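Local atomic coordinates of microtubule-associated protein 1A/1B, light chain 3 (Trypanosoma brucei brucei, PDB entry 3W1Y), a protein that belongs to the ATG8 family of ubiquitin-like autophagy proteins and probably acts at membranes as a conjugate of phosphatidylethanolamine. Residues V99-E104 with A117-P122. Numbering follows the deposited sequence.
Sequences VFIGNE and ARAKDP
Ile101 and Ala119 meet methyl to methyl: CG2 of Ile101 lies 3.7 Å from CB of Ala119, and this apolar touch is the tight part of the contact. Ile101 follows directly on strand 96-100, an outermost strand of the sheet within this chain, while Ala119 is the last residue of helix 112-119, before Lys120 leaves helical geometry. With CG1 beside the backbone N (chi1 -72°), the CG2 branch stands anti to that nitrogen and becomes the part of the isoleucine that reaches the helix end. Each partner also has a neighbour of its own in the chain, Pro106 against Ile101 and Leu126 of strand 126-133 against Ala119.

The solvent side, formed by the exposed Arg118, is looser. Its long chain extends toward Ile101, so that the guanidinium comes near the same methyl, NH2 standing 4.3 Å from Ile101 CG2. The group approaches obliquely, and no hydrogen bond joins the two segments.

The backbone of Ile101 is held by its own turn, a type I' beta turn from Ile101 to Glu104, closed by Ile101 N to Glu104 O at 2.7 Å and by Glu104 N to Ile101 O at 2.9 Å. Gly102 and Asn103 occupy its corners with positive phi, and ND2 of the Asn103 side chain is hydrogen-bonded to a polar side chain of another protein chain. Just before the turn, Phe100 pairs through its backbone with Ser129 of strand 126-133, tying the strand into the ubiquitin-like sheet. With 107 Å² buried in all and dispersion as its main attraction, the contact between turn and helix end is probably a weak one, lacking the directional hold of a hydrogen bond.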
loop_
_atom_site.group_PDB
_atom_site.type_symbol
_atom_site.label_atom_id
_atom_site.label_comp_id
_atom_site.label_asym_id
_atom_site.label_seq_id
_atom_site.Cartn_x
_atom_site.Cartn_y
_atom_site.Cartn_z
ATOM N N VAL A 99 2.509 5.839 -2.733
ATOM C CA VAL A 99 3.648 6.759 -2.824
ATOM C C VAL A 99 4.358 6.763 -4.194
ATOM O O VAL A 99 4.413 5.744 -4.880
ATOM C CB VAL A 99 4.704 6.519 -1.698
ATOM C CG1 VAL A 99 4.098 6.784 -0.311
ATOM C CG2 VAL A 99 5.290 5.122 -1.767
ATOM N N PHE A 100 4.920 7.923 -4.545
ATOM C CA PHE A 100 5.580 8.155 -5.819
ATOM C C PHE A 100 6.965 8.731 -5.625
ATOM O O PHE A 100 7.189 9.547 -4.740
ATOM C CB PHE A 100 4.762 9.121 -6.689
ATOM C CG PHE A 100 3.350 8.694 -6.889
ATOM C CD1 PHE A 100 2.364 9.067 -5.980
ATOM C CD2 PHE A 100 2.998 7.875 -7.971
ATOM C CE1 PHE A 100 1.034 8.653 -6.160
ATOM C CE2 PHE A 100 1.679 7.456 -8.158
ATOM C CZ PHE A 100 0.704 7.837 -7.258
ATOM N N ILE A 101 7.885 8.296 -6.468
ATOM C CA ILE A 101 9.168 8.928 -6.595
ATOM C C ILE A 101 9.249 9.425 -8.026
ATOM O O ILE A 101 9.266 8.633 -8.968
ATOM C CB ILE A 101 10.351 7.987 -6.239
ATOM C CG1 ILE A 101 10.415 7.731 -4.734
ATOM C CG2 ILE A 101 11.668 8.659 -6.578
ATOM C CD1 ILE A 101 9.663 6.548 -4.290
ATOM N N GLY A 102 9.245 10.749 -8.174
ATOM C CA GLY A 102 9.253 11.424 -9.481
ATOM C C GLY A 102 8.261 10.889 -10.506
ATOM O O GLY A 102 8.638 10.644 -11.674
ATOM N N ASN A 103 6.999 10.719 -10.104
ATOM C CA ASN A 103 5.971 10.152 -11.014
ATOM C C ASN A 103 5.922 8.622 -11.059
ATOM O O ASN A 103 4.912 8.057 -11.505
ATOM C CB ASN A 103 6.105 10.667 -12.461
ATOM C CG ASN A 103 5.586 12.100 -12.651
ATOM O OD1 ASN A 103 5.042 12.721 -11.727
ATOM N ND2 ASN A 103 5.775 12.633 -13.872
ATOM N N GLU A 104 7.001 7.954 -10.646
ATOM C CA GLU A 104 7.019 6.494 -10.613
ATOM C C GLU A 104 6.560 5.958 -9.260
ATOM O O GLU A 104 6.896 6.490 -8.210
ATOM C CB GLU A 104 8.411 5.913 -10.930
ATOM C CG GLU A 104 9.011 6.249 -12.296
ATOM C CD GLU A 104 8.027 6.154 -13.460
ATOM O OE1 GLU A 104 7.300 5.126 -13.569
ATOM O OE2 GLU A 104 7.993 7.115 -14.276
ATOM N N ALA A 117 19.991 5.901 -3.287
ATOM C CA ALA A 117 21.156 5.953 -4.197
ATOM C C ALA A 117 20.847 6.523 -5.573
ATOM O O ALA A 117 21.618 7.324 -6.109
ATOM C CB ALA A 117 21.819 4.574 -4.331
ATOM N N ARG A 118 19.717 6.131 -6.142
ATOM C CA ARG A 118 19.332 6.622 -7.468
ATOM C C ARG A 118 18.545 7.955 -7.493
ATOM O O ARG A 118 18.613 8.696 -8.495
ATOM C CB ARG A 118 18.555 5.538 -8.241
ATOM C CG ARG A 118 17.114 5.332 -7.803
ATOM C CD ARG A 118 16.231 4.914 -9.009
ATOM N NE ARG A 118 14.805 5.262 -8.820
ATOM C CZ ARG A 118 13.866 4.414 -8.396
ATOM N NH1 ARG A 118 14.182 3.148 -8.123
ATOM N NH2 ARG A 118 12.604 4.825 -8.245
ATOM N N ALA A 119 17.804 8.261 -6.420
ATOM C CA ALA A 119 16.773 9.318 -6.517
ATOM C C ALA A 119 16.897 10.435 -5.513
ATOM O O ALA A 119 16.097 11.359 -5.521
ATOM C CB ALA A 119 15.324 8.717 -6.471
ATOM N N LYS A 120 17.887 10.369 -4.646
ATOM C CA LYS A 120 18.068 11.444 -3.682
ATOM C C LYS A 120 18.290 12.788 -4.359
ATOM O O LYS A 120 18.890 12.893 -5.438
ATOM C CB LYS A 120 19.215 11.143 -2.715
ATOM C CG LYS A 120 20.598 11.191 -3.316
ATOM C CD LYS A 120 21.570 10.813 -2.260
ATOM C CE LYS A 120 22.966 10.799 -2.792
ATOM N NZ LYS A 120 23.851 10.277 -1.711
ATOM N N ASP A 121 17.772 13.812 -3.701
ATOM C CA ASP A 121 17.971 15.195 -4.067
ATOM C C ASP A 121 19.393 15.634 -3.718
ATOM O O ASP A 121 20.020 15.073 -2.828
ATOM C CB ASP A 121 16.991 16.017 -3.230
ATOM C CG ASP A 121 16.835 17.395 -3.730
ATOM O OD1 ASP A 121 17.570 18.311 -3.280
ATOM O OD2 ASP A 121 15.989 17.545 -4.608
ATOM N N PRO A 122 19.915 16.657 -4.414
ATOM C CA PRO A 122 21.180 17.234 -3.941
ATOM C C PRO A 122 21.194 17.654 -2.455
ATOM O O PRO A 122 22.275 17.704 -1.853
ATOM C CB PRO A 122 21.366 18.462 -4.850
ATOM C CG PRO A 122 20.609 18.126 -6.088
ATOM C CD PRO A 122 19.445 17.289 -5.669
#